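Local coordinates for hypothetical protein (Pyrococcus furiosus, PDB 2FZF) that is of unknown function but belongs to the rubrerythrin family of the ferritin-like clan, whose members are typically four-helix-bundle proteins that often carry a diiron site, at residues A[22-27]-A[125-130]; A[13-18]-A[87-92]; A[40-45]-A[107-112]. One frame throughout, in Å; residues are numbered along the deposited sequence.

Contact 1: A[22-27]-A[125-130]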
ATOM      1  N   GLU A  22     -24.670 -13.308  -2.208  1.00 57.99           N
ATOM      2  CA  GLU A  22     -24.897 -13.026  -0.794  1.00 57.68           C
ATOM      3  C   GLU A  22     -23.982 -13.873   0.093  1.00 55.98           C
ATOM      4  O   GLU A  22     -23.463 -13.397   1.106  1.00 57.49           O
ATOM      5  CB  GLU A  22     -26.370 -13.268  -0.441  1.00 58.76           C
ATOM      6  CG  GLU A  22     -27.007 -14.402  -1.226  1.00 63.30           C
ATOM      7  CD  GLU A  22     -28.095 -13.936  -2.180  1.00 65.42           C
ATOM      8  OE1 GLU A  22     -29.177 -13.521  -1.698  1.00 67.58           O
ATOM      9  OE2 GLU A  22     -27.873 -13.979  -3.413  1.00 65.27           O
ATOM     10  N   GLU A  23     -23.779 -15.126  -0.298  1.00 53.27           N
ATOM     11  CA  GLU A  23     -22.921 -16.030   0.456  1.00 49.85           C
ATOM     12  C   GLU A  23     -21.507 -15.494   0.422  1.00 48.16           C
ATOM     13  O   GLU A  23     -20.798 -15.482   1.433  1.00 48.43           O
ATOM     14  CB  GLU A  23     -22.955 -17.427  -0.155  1.00 49.85           C
ATOM     15  CG  GLU A  23     -24.086 -18.289   0.371  1.00 48.76           C
ATOM     16  CD  GLU A  23     -24.066 -19.696  -0.197  1.00 48.27           C
ATOM     17  OE1 GLU A  23     -24.596 -20.605   0.476  1.00 47.60           O
ATOM     18  OE2 GLU A  23     -23.529 -19.887  -1.311  1.00 45.66           O
ATOM     19  N   LEU A  24     -21.103 -15.055  -0.761  1.00 45.59           N
ATOM     20  CA  LEU A  24     -19.783 -14.497  -0.930  1.00 43.59           C
ATOM     21  C   LEU A  24     -19.690 -13.234  -0.079  1.00 42.64           C
ATOM     22  O   LEU A  24     -18.789 -13.108   0.748  1.00 43.06           O
ATOM     23  CB  LEU A  24     -19.514 -14.198  -2.413  1.00 41.04           C
ATOM     24  CG  LEU A  24     -19.355 -15.439  -3.311  1.00 38.38           C
ATOM     25  CD1 LEU A  24     -19.069 -15.011  -4.742  1.00 35.68           C
ATOM     26  CD2 LEU A  24     -18.228 -16.318  -2.788  1.00 33.79           C
ATOM     27  N   LEU A  25     -20.624 -12.305  -0.251  1.00 41.08           N
ATOM     28  CA  LEU A  25     -20.570 -11.099   0.561  1.00 40.45           C
ATOM     29  C   LEU A  25     -20.483 -11.456   2.043  1.00 40.97           C
ATOM     30  O   LEU A  25     -19.796 -10.775   2.799  1.00 44.02           O
ATOM     31  CB  LEU A  25     -21.778 -10.200   0.307  1.00 39.81           C
ATOM     32  CG  LEU A  25     -21.771  -9.444  -1.025  1.00 36.23           C
ATOM     33  CD1 LEU A  25     -23.105  -8.787  -1.190  1.00 37.39           C
ATOM     34  CD2 LEU A  25     -20.669  -8.419  -1.078  1.00 34.52           C
ATOM     35  N   GLY A  26     -21.157 -12.522   2.465  1.00 39.09           N
ATOM     36  CA  GLY A  26     -21.070 -12.909   3.860  1.00 39.23           C
ATOM     37  C   GLY A  26     -19.638 -13.316   4.205  1.00 39.78           C
ATOM     38  O   GLY A  26     -19.118 -13.006   5.277  1.00 38.60           O
ATOM     39  N   MET A  27     -19.008 -14.030   3.277  1.00 41.13           N
ATOM     40  CA  MET A  27     -17.632 -14.483   3.422  1.00 39.24           C
ATOM     41  C   MET A  27     -16.726 -13.276   3.584  1.00 36.21           C
ATOM     42  O   MET A  27     -15.876 -13.246   4.477  1.00 34.41           O
ATOM     43  CB  MET A  27     -17.206 -15.283   2.186  1.00 42.03           C
ATOM     44  CG  MET A  27     -17.754 -16.704   2.144  1.00 47.87           C
ATOM     45  SD  MET A  27     -17.078 -17.760   0.807  1.00 53.07           S
ATOM     46  CE  MET A  27     -15.348 -17.336   0.912  1.00 52.29           C
ATOM     47  N   LEU A 125     -11.681  -8.493  -6.794  1.00 41.13           N
ATOM     48  CA  LEU A 125     -11.496  -8.266  -8.227  1.00 44.28           C
ATOM     49  C   LEU A 125     -12.544  -9.077  -8.963  1.00 46.79           C
ATOM     50  O   LEU A 125     -13.136  -8.611  -9.937  1.00 46.33           O
ATOM     51  CB  LEU A 125     -10.112  -8.737  -8.665  1.00 46.10           C
ATOM     52  CG  LEU A 125      -9.077  -7.626  -8.836  1.00 48.53           C
ATOM     53  CD1 LEU A 125      -7.710  -8.221  -9.169  1.00 46.52           C
ATOM     54  CD2 LEU A 125      -9.556  -6.681  -9.931  1.00 48.67           C
ATOM     55  N   LYS A 126     -12.762 -10.301  -8.486  1.00 49.66           N
ATOM     56  CA  LYS A 126     -13.743 -11.185  -9.086  1.00 52.78           C
ATOM     57  C   LYS A 126     -15.144 -10.704  -8.744  1.00 53.88           C
ATOM     58  O   LYS A 126     -15.989 -10.553  -9.627  1.00 53.55           O
ATOM     59  CB  LYS A 126     -13.558 -12.629  -8.605  1.00 54.27           C
ATOM     60  CG  LYS A 126     -14.701 -13.576  -9.040  1.00 60.30           C
ATOM     61  CD  LYS A 126     -14.998 -13.517 -10.561  1.00 61.61           C
ATOM     62  CE  LYS A 126     -16.337 -14.185 -10.919  1.00 63.36           C
ATOM     63  NZ  LYS A 126     -16.405 -15.622 -10.504  1.00 65.33           N
ATOM     64  N   LEU A 127     -15.384 -10.456  -7.461  1.00 56.19           N
ATOM     65  CA  LEU A 127     -16.685  -9.994  -6.996  1.00 56.69           C
ATOM     66  C   LEU A 127     -17.078  -8.757  -7.785  1.00 57.91           C
ATOM     67  O   LEU A 127     -18.261  -8.482  -7.993  1.00 58.07           O
ATOM     68  CB  LEU A 127     -16.626  -9.671  -5.503  1.00 56.64           C
ATOM     69  CG  LEU A 127     -17.724 -10.268  -4.621  1.00 57.00           C
ATOM     70  CD1 LEU A 127     -17.741 -11.778  -4.774  1.00 56.79           C
ATOM     71  CD2 LEU A 127     -17.483  -9.892  -3.172  1.00 54.96           C
ATOM     72  N   GLU A 128     -16.072  -8.010  -8.228  1.00 59.02           N
ATOM     73  CA  GLU A 128     -16.323  -6.807  -9.006  1.00 61.44           C
ATOM     74  C   GLU A 128     -17.009  -7.138 -10.316  1.00 63.29           C
ATOM     75  O   GLU A 128     -17.919  -6.430 -10.755  1.00 64.08           O
ATOM     76  CB  GLU A 128     -15.021  -6.087  -9.318  1.00 60.90           C
ATOM     77  CG  GLU A 128     -15.206  -5.025 -10.380  1.00 61.35           C
ATOM     78  CD  GLU A 128     -13.933  -4.302 -10.700  1.00 61.43           C
ATOM     79  OE1 GLU A 128     -12.916  -4.981 -10.968  1.00 60.48           O
ATOM     80  OE2 GLU A 128     -13.954  -3.055 -10.687  1.00 62.66           O
ATOM     81  N   GLU A 129     -16.543  -8.208 -10.950  1.00 64.57           N
ATOM     82  CA  GLU A 129     -17.099  -8.642 -12.218  1.00 65.39           C
ATOM     83  C   GLU A 129     -18.358  -9.473 -12.012  1.00 64.61           C
ATOM     84  O   GLU A 129     -19.259  -9.439 -12.850  1.00 66.10           O
ATOM     85  CB  GLU A 129     -16.060  -9.453 -12.993  1.00 68.24           C
ATOM     86  CG  GLU A 129     -14.710  -8.745 -13.186  1.00 72.74           C
ATOM     87  CD  GLU A 129     -14.809  -7.405 -13.922  1.00 75.38           C
ATOM     88  OE1 GLU A 129     -13.741  -6.823 -14.234  1.00 75.23           O
ATOM     89  OE2 GLU A 129     -15.941  -6.928 -14.184  1.00 76.63           O
ATOM     90  N   MET A 130     -18.415 -10.204 -10.894  1.00 62.59           N
ATOM     91  CA  MET A 130     -19.552 -11.068 -10.552  1.00 60.58           C
ATOM     92  C   MET A 130     -20.746 -10.243 -10.028  1.00 62.42           C
ATOM     93  O   MET A 130     -21.689 -10.789  -9.456  1.00 62.82           O
ATOM     94  CB  MET A 130     -19.092 -12.145  -9.528  1.00 56.61           C
ATOM     95  CG  MET A 130     -20.006 -13.389  -9.372  1.00 50.66           C
ATOM     96  SD  MET A 130     -19.212 -14.980  -8.915  1.00 39.81           S
ATOM     97  CE  MET A 130     -19.045 -15.748 -10.503  1.00 38.22           C
TER

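Contact 2: A[13-18]-A[87-92]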
ATOM      1  N   ILE A  13      -9.550 -19.457  -4.707  1.00 57.45           N
ATOM      2  CA  ILE A  13     -10.326 -18.391  -5.341  1.00 55.39           C
ATOM      3  C   ILE A  13     -11.164 -18.957  -6.494  1.00 55.21           C
ATOM      4  O   ILE A  13     -12.287 -18.511  -6.766  1.00 53.02           O
ATOM      5  CB  ILE A  13      -9.357 -17.294  -5.872  1.00 54.59           C
ATOM      6  CG1 ILE A  13     -10.026 -15.920  -5.846  1.00 54.31           C
ATOM      7  CG2 ILE A  13      -8.896 -17.641  -7.279  1.00 55.42           C
ATOM      8  CD1 ILE A  13     -10.349 -15.439  -4.457  1.00 52.01           C
ATOM      9  N   GLU A  14     -10.592 -19.958  -7.159  1.00 57.23           N
ATOM     10  CA  GLU A  14     -11.212 -20.622  -8.299  1.00 57.02           C
ATOM     11  C   GLU A  14     -12.607 -21.128  -7.974  1.00 56.42           C
ATOM     12  O   GLU A  14     -13.531 -20.995  -8.777  1.00 56.69           O
ATOM     13  CB  GLU A  14     -10.336 -21.790  -8.759  1.00 57.96           C
ATOM     14  CG  GLU A  14     -10.691 -22.309 -10.149  1.00 59.76           C
ATOM     15  CD  GLU A  14     -10.363 -21.314 -11.259  1.00 60.35           C
ATOM     16  OE1 GLU A  14     -10.501 -20.089 -11.025  1.00 58.65           O
ATOM     17  OE2 GLU A  14      -9.980 -21.763 -12.367  1.00 59.36           O
ATOM     18  N   LYS A  15     -12.771 -21.702  -6.791  1.00 56.27           N
ATOM     19  CA  LYS A  15     -14.075 -22.223  -6.429  1.00 55.85           C
ATOM     20  C   LYS A  15     -14.982 -21.207  -5.759  1.00 54.61           C
ATOM     21  O   LYS A  15     -15.641 -21.511  -4.770  1.00 53.64           O
ATOM     22  CB  LYS A  15     -13.924 -23.452  -5.546  1.00 56.68           C
ATOM     23  CG  LYS A  15     -13.420 -23.164  -4.172  1.00 58.92           C
ATOM     24  CD  LYS A  15     -13.361 -24.452  -3.372  1.00 63.28           C
ATOM     25  CE  LYS A  15     -14.722 -25.171  -3.326  1.00 65.88           C
ATOM     26  NZ  LYS A  15     -15.836 -24.383  -2.683  1.00 68.52           N
ATOM     27  N   MET A  16     -15.012 -19.996  -6.308  1.00 54.91           N
ATOM     28  CA  MET A  16     -15.872 -18.951  -5.780  1.00 53.72           C
ATOM     29  C   MET A  16     -17.236 -19.170  -6.422  1.00 55.41           C
ATOM     30  O   MET A  16     -18.266 -18.777  -5.872  1.00 56.43           O
ATOM     31  CB  MET A  16     -15.347 -17.558  -6.157  1.00 50.73           C
ATOM     32  CG  MET A  16     -14.522 -16.842  -5.080  1.00 45.81           C
ATOM     33  SD  MET A  16     -13.948 -15.190  -5.608  1.00 42.55           S
ATOM     34  CE  MET A  16     -15.449 -14.235  -5.527  1.00 39.56           C
ATOM     35  N   ALA A  17     -17.247 -19.818  -7.583  1.00 55.72           N
ATOM     36  CA  ALA A  17     -18.504 -20.056  -8.280  1.00 56.10           C
ATOM     37  C   ALA A  17     -19.435 -21.008  -7.539  1.00 56.26           C
ATOM     38  O   ALA A  17     -20.616 -21.106  -7.871  1.00 58.71           O
ATOM     39  CB  ALA A  17     -18.240 -20.566  -9.688  1.00 55.89           C
ATOM     40  N   ASP A  18     -18.913 -21.701  -6.532  1.00 55.20           N
ATOM     41  CA  ASP A  18     -19.732 -22.627  -5.754  1.00 53.80           C
ATOM     42  C   ASP A  18     -20.662 -21.911  -4.791  1.00 53.79           C
ATOM     43  O   ASP A  18     -21.438 -22.563  -4.090  1.00 54.62           O
ATOM     44  CB  ASP A  18     -18.850 -23.593  -4.954  1.00 53.99           C
ATOM     45  CG  ASP A  18     -18.400 -24.793  -5.775  1.00 54.79           C
ATOM     46  OD1 ASP A  18     -19.280 -25.510  -6.295  1.00 55.39           O
ATOM     47  OD2 ASP A  18     -17.175 -25.024  -5.900  1.00 53.06           O
ATOM     48  N   GLU A  87     -17.859 -22.591   4.774  1.00 59.76           N
ATOM     49  CA  GLU A  87     -16.648 -22.565   3.983  1.00 59.64           C
ATOM     50  C   GLU A  87     -16.110 -21.139   3.840  1.00 58.72           C
ATOM     51  O   GLU A  87     -16.796 -20.153   4.139  1.00 58.77           O
ATOM     52  CB  GLU A  87     -16.900 -23.194   2.602  1.00 61.05           C
ATOM     53  CG  GLU A  87     -17.426 -24.665   2.607  1.00 63.83           C
ATOM     54  CD  GLU A  87     -16.449 -25.710   3.192  1.00 65.93           C
ATOM     55  OE1 GLU A  87     -15.237 -25.694   2.858  1.00 65.19           O
ATOM     56  OE2 GLU A  87     -16.912 -26.572   3.978  1.00 66.36           O
ATOM     57  N   HIS A  88     -14.862 -21.033   3.404  1.00 57.21           N
ATOM     58  CA  HIS A  88     -14.253 -19.730   3.224  1.00 54.91           C
ATOM     59  C   HIS A  88     -13.061 -19.797   2.274  1.00 54.50           C
ATOM     60  O   HIS A  88     -12.286 -20.757   2.286  1.00 54.88           O
ATOM     61  CB  HIS A  88     -13.843 -19.152   4.583  1.00 52.80           C
ATOM     62  CG  HIS A  88     -12.671 -19.836   5.222  1.00 52.80           C
ATOM     63  ND1 HIS A  88     -11.400 -19.790   4.691  1.00 51.56           N
ATOM     64  CD2 HIS A  88     -12.569 -20.522   6.386  1.00 52.43           C
ATOM     65  CE1 HIS A  88     -10.564 -20.413   5.501  1.00 49.86           C
ATOM     66  NE2 HIS A  88     -11.245 -20.866   6.536  1.00 51.42           N
ATOM     67  N   ILE A  89     -12.934 -18.772   1.441  1.00 53.09           N
ATOM     68  CA  ILE A  89     -11.844 -18.694   0.479  1.00 51.98           C
ATOM     69  C   ILE A  89     -10.610 -18.069   1.109  1.00 52.68           C
ATOM     70  O   ILE A  89     -10.708 -17.108   1.874  1.00 53.97           O
ATOM     71  CB  ILE A  89     -12.229 -17.833  -0.746  1.00 50.89           C
ATOM     72  CG1 ILE A  89     -13.405 -18.465  -1.495  1.00 52.39           C
ATOM     73  CG2 ILE A  89     -11.037 -17.679  -1.663  1.00 48.89           C
ATOM     74  CD1 ILE A  89     -13.115 -19.840  -2.053  1.00 52.04           C
ATOM     75  N   GLY A  90      -9.448 -18.624   0.788  1.00 53.24           N
ATOM     76  CA  GLY A  90      -8.202 -18.085   1.300  1.00 54.48           C
ATOM     77  C   GLY A  90      -7.943 -18.352   2.764  1.00 55.32           C
ATOM     78  O   GLY A  90      -8.804 -18.866   3.461  1.00 54.91           O
ATOM     79  N   PRO A  91      -6.751 -17.994   3.266  1.00 57.56           N
ATOM     80  CA  PRO A  91      -6.431 -18.230   4.678  1.00 57.67           C
ATOM     81  C   PRO A  91      -7.280 -17.446   5.674  1.00 57.28           C
ATOM     82  O   PRO A  91      -7.574 -16.268   5.480  1.00 56.99           O
ATOM     83  CB  PRO A  91      -4.939 -17.882   4.758  1.00 56.62           C
ATOM     84  CG  PRO A  91      -4.777 -16.828   3.721  1.00 55.84           C
ATOM     85  CD  PRO A  91      -5.627 -17.334   2.570  1.00 57.34           C
ATOM     86  N   GLU A  92      -7.676 -18.119   6.741  1.00 57.90           N
ATOM     87  CA  GLU A  92      -8.485 -17.484   7.762  1.00 59.27           C
ATOM     88  C   GLU A  92      -7.601 -17.115   8.948  1.00 59.67           C
ATOM     89  O   GLU A  92      -7.191 -17.973   9.738  1.00 58.76           O
ATOM     90  CB  GLU A  92      -9.616 -18.418   8.185  1.00 60.13           C
ATOM     91  CG  GLU A  92     -10.356 -17.990   9.430  1.00 63.29           C
ATOM     92  CD  GLU A  92     -11.603 -18.814   9.665  1.00 65.81           C
ATOM     93  OE1 GLU A  92     -12.607 -18.600   8.944  1.00 65.43           O
ATOM     94  OE2 GLU A  92     -11.574 -19.687  10.563  1.00 68.55           O
TER

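Contact 3: A[40-45]-A[107-112]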
ATOM      1  N   LYS A  40      -5.170  -6.234  15.121  1.00 47.43           N
ATOM      2  CA  LYS A  40      -5.247  -5.636  16.450  1.00 48.42           C
ATOM      3  C   LYS A  40      -4.371  -6.384  17.442  1.00 47.04           C
ATOM      4  O   LYS A  40      -3.767  -5.770  18.313  1.00 47.25           O
ATOM      5  CB  LYS A  40      -6.689  -5.638  16.952  1.00 49.30           C
ATOM      6  CG  LYS A  40      -7.389  -4.302  16.809  1.00 51.93           C
ATOM      7  CD  LYS A  40      -6.729  -3.234  17.678  1.00 55.46           C
ATOM      8  CE  LYS A  40      -6.776  -3.600  19.167  1.00 57.03           C
ATOM      9  NZ  LYS A  40      -6.145  -2.556  20.049  1.00 57.02           N
ATOM     10  N   SER A  41      -4.303  -7.705  17.303  1.00 45.88           N
ATOM     11  CA  SER A  41      -3.508  -8.530  18.205  1.00 45.60           C
ATOM     12  C   SER A  41      -2.061  -8.563  17.791  1.00 46.24           C
ATOM     13  O   SER A  41      -1.167  -8.717  18.622  1.00 47.35           O
ATOM     14  CB  SER A  41      -4.029  -9.955  18.214  1.00 44.27           C
ATOM     15  OG  SER A  41      -5.424  -9.953  18.389  1.00 46.03           O
ATOM     16  N   LEU A  42      -1.842  -8.458  16.491  1.00 46.10           N
ATOM     17  CA  LEU A  42      -0.500  -8.474  15.953  1.00 43.96           C
ATOM     18  C   LEU A  42       0.208  -7.242  16.495  1.00 43.45           C
ATOM     19  O   LEU A  42       1.238  -7.351  17.146  1.00 40.59           O
ATOM     20  CB  LEU A  42      -0.543  -8.416  14.418  1.00 42.29           C
ATOM     21  CG  LEU A  42       0.289  -9.355  13.523  1.00 39.36           C
ATOM     22  CD1 LEU A  42       0.566  -8.617  12.218  1.00 36.87           C
ATOM     23  CD2 LEU A  42       1.599  -9.779  14.183  1.00 37.04           C
ATOM     24  N   ALA A  43      -0.356  -6.065  16.237  1.00 45.22           N
ATOM     25  CA  ALA A  43       0.274  -4.835  16.704  1.00 48.49           C
ATOM     26  C   ALA A  43       0.490  -4.912  18.203  1.00 50.24           C
ATOM     27  O   ALA A  43       1.574  -4.617  18.696  1.00 48.95           O
ATOM     28  CB  ALA A  43      -0.587  -3.631  16.355  1.00 47.62           C
ATOM     29  N   GLU A  44      -0.563  -5.318  18.905  1.00 53.70           N
ATOM     30  CA  GLU A  44      -0.568  -5.461  20.353  1.00 57.84           C
ATOM     31  C   GLU A  44       0.694  -6.157  20.846  1.00 58.82           C
ATOM     32  O   GLU A  44       1.263  -5.819  21.886  1.00 59.20           O
ATOM     33  CB  GLU A  44      -1.788  -6.281  20.780  1.00 61.34           C
ATOM     34  CG  GLU A  44      -2.681  -5.622  21.817  1.00 67.13           C
ATOM     35  CD  GLU A  44      -3.800  -4.798  21.205  1.00 70.48           C
ATOM     36  OE1 GLU A  44      -3.506  -3.875  20.406  1.00 71.88           O
ATOM     37  OE2 GLU A  44      -4.981  -5.082  21.523  1.00 73.35           O
ATOM     38  N   LYS A  45       1.122  -7.146  20.084  1.00 61.17           N
ATOM     39  CA  LYS A  45       2.293  -7.923  20.426  1.00 64.03           C
ATOM     40  C   LYS A  45       3.350  -7.666  19.368  1.00 65.94           C
ATOM     41  O   LYS A  45       3.296  -8.246  18.291  1.00 67.95           O
ATOM     42  CB  LYS A  45       1.901  -9.402  20.446  1.00 64.39           C
ATOM     43  CG  LYS A  45       0.647  -9.689  21.274  1.00 65.21           C
ATOM     44  CD  LYS A  45       0.203 -11.135  21.130  1.00 67.36           C
ATOM     45  CE  LYS A  45      -1.016 -11.460  21.994  1.00 69.06           C
ATOM     46  NZ  LYS A  45      -0.740 -11.421  23.459  1.00 69.77           N
ATOM     47  N   ILE A 107       7.879 -13.083  11.461  1.00 40.76           N
ATOM     48  CA  ILE A 107       7.997 -13.359  10.030  1.00 40.24           C
ATOM     49  C   ILE A 107       6.808 -14.154   9.506  1.00 39.61           C
ATOM     50  O   ILE A 107       6.186 -13.780   8.516  1.00 40.62           O
ATOM     51  CB  ILE A 107       9.268 -14.167   9.709  1.00 42.55           C
ATOM     52  CG1 ILE A 107      10.511 -13.411  10.197  1.00 44.46           C
ATOM     53  CG2 ILE A 107       9.349 -14.432   8.197  1.00 42.68           C
ATOM     54  CD1 ILE A 107      10.729 -12.059   9.530  1.00 43.11           C
ATOM     55  N   ASP A 108       6.511 -15.259  10.176  1.00 37.96           N
ATOM     56  CA  ASP A 108       5.410 -16.128   9.804  1.00 36.10           C
ATOM     57  C   ASP A 108       4.106 -15.343   9.705  1.00 35.60           C
ATOM     58  O   ASP A 108       3.471 -15.324   8.654  1.00 37.00           O
ATOM     59  CB  ASP A 108       5.268 -17.253  10.846  1.00 36.52           C
ATOM     60  CG  ASP A 108       6.436 -18.263  10.812  1.00 35.30           C
ATOM     61  OD1 ASP A 108       6.501 -19.133  11.714  1.00 31.94           O
ATOM     62  OD2 ASP A 108       7.272 -18.198   9.883  1.00 36.37           O
ATOM     63  N   LEU A 109       3.724 -14.695  10.803  1.00 35.41           N
ATOM     64  CA  LEU A 109       2.499 -13.901  10.881  1.00 34.27           C
ATOM     65  C   LEU A 109       2.396 -12.791   9.823  1.00 33.20           C
ATOM     66  O   LEU A 109       1.300 -12.486   9.352  1.00 33.51           O
ATOM     67  CB  LEU A 109       2.365 -13.288  12.288  1.00 35.88           C
ATOM     68  CG  LEU A 109       1.593 -13.994  13.419  1.00 33.63           C
ATOM     69  CD1 LEU A 109       0.263 -14.438  12.857  1.00 34.90           C
ATOM     70  CD2 LEU A 109       2.344 -15.173  13.972  1.00 35.56           C
ATOM     71  N   ILE A 110       3.516 -12.168   9.455  1.00 31.58           N
ATOM     72  CA  ILE A 110       3.447 -11.128   8.427  1.00 30.61           C
ATOM     73  C   ILE A 110       3.314 -11.816   7.067  1.00 30.12           C
ATOM     74  O   ILE A 110       2.635 -11.318   6.183  1.00 30.63           O
ATOM     75  CB  ILE A 110       4.712 -10.211   8.388  1.00 28.87           C
ATOM     76  CG1 ILE A 110       4.872  -9.423   9.701  1.00 28.37           C
ATOM     77  CG2 ILE A 110       4.590  -9.219   7.245  1.00 28.94           C
ATOM     78  CD1 ILE A 110       3.791  -8.402   9.971  1.00 23.37           C
ATOM     79  N   ARG A 111       3.950 -12.973   6.909  1.00 32.60           N
ATOM     80  CA  ARG A 111       3.902 -13.706   5.643  1.00 33.12           C
ATOM     81  C   ARG A 111       2.476 -14.151   5.332  1.00 34.58           C
ATOM     82  O   ARG A 111       2.026 -14.027   4.195  1.00 33.92           O
ATOM     83  CB  ARG A 111       4.844 -14.909   5.712  1.00 33.52           C
ATOM     84  CG  ARG A 111       5.446 -15.317   4.367  1.00 33.42           C
ATOM     85  CD  ARG A 111       6.414 -16.461   4.533  1.00 33.97           C
ATOM     86  NE  ARG A 111       5.780 -17.563   5.254  1.00 38.05           N
ATOM     87  CZ  ARG A 111       6.170 -17.992   6.452  1.00 39.54           C
ATOM     88  NH1 ARG A 111       5.530 -18.992   7.037  1.00 40.91           N
ATOM     89  NH2 ARG A 111       7.205 -17.430   7.061  1.00 37.63           N
ATOM     90  N   TRP A 112       1.776 -14.662   6.350  1.00 34.72           N
ATOM     91  CA  TRP A 112       0.384 -15.101   6.218  1.00 35.44           C
ATOM     92  C   TRP A 112      -0.555 -13.923   5.979  1.00 36.43           C
ATOM     93  O   TRP A 112      -1.571 -14.054   5.300  1.00 36.24           O
ATOM     94  CB  TRP A 112      -0.077 -15.845   7.478  1.00 37.77           C
ATOM     95  CG  TRP A 112       0.244 -17.318   7.449  1.00 41.99           C
ATOM     96  CD1 TRP A 112       1.223 -17.974   8.160  1.00 40.96           C
ATOM     97  CD2 TRP A 112      -0.341 -18.296   6.580  1.00 43.78           C
ATOM     98  NE1 TRP A 112       1.285 -19.291   7.773  1.00 41.02           N
ATOM     99  CE2 TRP A 112       0.335 -19.518   6.804  1.00 42.66           C
ATOM    100  CE3 TRP A 112      -1.373 -18.258   5.622  1.00 45.60           C
ATOM    101  CZ2 TRP A 112       0.021 -20.693   6.110  1.00 44.64           C
ATOM    102  CZ3 TRP A 112      -1.687 -19.433   4.928  1.00 45.99           C
ATOM    103  CH2 TRP A 112      -0.992 -20.629   5.180  1.00 45.47           C
TER

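Contact 1: A[22-27]-A[125-130]
Leu24 and Leu127 face each other across two antiparallel helices of a ferritin-like four-helix bundle, the start of helix 21-44 lying against the end of helix 103-129. Their CA atoms are 8.2 Å apart, a separation that branched apolar side chains can bridge.

The contact itself is entirely apolar. Both leucines send their CB toward the opposite segment, and their side chains slide past each other in opposite directions. The CD1 methyl of Leu127 lies alongside Leu24, 3.5 Å from Leu24 CD1 and 3.8 Å from Leu24 CB, so one methyl covers both root and tip of its partner. Leu25 starts out turned to one side, but its end reaches back across: its CD2 lies 4.1 Å from CD2 of Leu127. The two methyls of Leu127 are thus shared between successive residues of the facing helix, and leucine suits the position because its fork offers two separate tips. Met16 and Met140 also touch Leu127, while Tyr73 of helix 63-76 packs on Leu25.

The polar groups of these turns look to other partners. Glu23, at the first turn of its helix, accepts a hydrogen bond at OE2 from the backbone N of Ser20. Glu128 makes a long, weak ion pair with Arg141 of helix 134-164. Within helix 21-44, Gly26 N donates to Glu22 O; in the other segment Met130 N donates to Lys126 O.

Sulfur closes the edge of the apolar patch. Met130, at the end of its segment, has CG opposite the backbone N (chi1 -162°), which carries the chain over toward helix 21-44. It crosses Leu24 at about a right angle in a looser contact at the rim, with Met130 SD 4.2 Å from Leu24 CD1.

Contact 2: A[13-18]-A[87-92]
Next to Ile89, the side chain that carries this contact, the imidazole of His88 has Gly90 O at its edge and in the ring plane, with His88 ND1 3.0 Å from Gly90 O. That edge is turned to its own loop, and the contact with 13-18 is made by aliphatic groups.

Ile89 points toward the opposite segment and uses every branch. Its CG2, anti to the backbone N while CG1 stands beside that N (chi1 -63°), lies 3.6 Å from Ile13 CD1. Its CG1 comes 4.1 Å from Met16 CG, the two side chains crossing at about a right angle. Ile89 CD1 ends 4.0 Å from Lys15 CG, meeting the aliphatic part of a chain whose amino group lies beyond, on the side of Asp18. Cut back to alanine, this position is likely to lose the branches that Ile13 CD1, Lys15 CG and Met16 CG share, opening a gap between the loops. Met27 of helix 21-44 also touches Ile89.

Backbone hydrogen bonds of His88 and Gly90 with Leu11 hold the loops side by side. The arrangement suits a ferritin-like bundle, in which a long connection joins helix 63-76 to the parallel helix 103-129, here passing the segment that leads into helix 21-44.

Contact 3: A[40-45]-A[107-112]
In the ferritin-like bundle, the last turn of helix 21-44 packs against the opening turns of the antiparallel helix 103-129, with Leu42 reaching over to Leu109 and Ile110. Leu42 points toward the facing helix and divides its two methyls between them. Its CD1 lies 3.9 Å from CD1 of Ile110, and these side chains cross at about a right angle. Its CD2 lies 4.1 Å from Leu109 CB, where the leucines slide past each other in opposite directions. Ile110 leaves its backbone to one side, yet CG1 beside the backbone N (chi1 -63°) lets the terminal methyl swing into the interface. Ile55 of helix 51-61 touches both Leu42 and Ile110, and Leu154 of helix 134-164 packs on Ile110 as well.

Charges occupy other faces of the same turns. Lys40 NZ forms a salt bridge with Glu44, 3.0 Å to OE1 on its syn lone pair. Arg111 NH2 meets Asp108 OD2 at 2.9 Å, close to the guanidinium plane but on the anti side of the carboxylate; Gln104 bonds the same oxygen. With these two charge pairs closed within their own helices, and only methyl and methylene groups meeting between them, the pairing here probably rests on hydrophobic burial and shape rather than on directional bonds.

In the fold
Contacts 1 and 3 join the same two antiparallel helices, 21-44 and 103-129, near opposite ends; their centres lie about 26 Å apart, on opposite sides of the chain's centre. Both are buried and leucine-rich. Contact 2 is only partly buried and joins two loops, so it relies on one isoleucine and on backbone bonding to Leu11 instead of helix-to-helix packing. It nevertheless borders contact 1, side chains of the two touching one another. Toward contact 3 the link is slighter, Pro91 touching Trp112. The charged pairs of contact 3 run within single helices, and its interface, like that of contact 1, is made of apolar side chains; contact 2 adds the aliphatic part of a lysine.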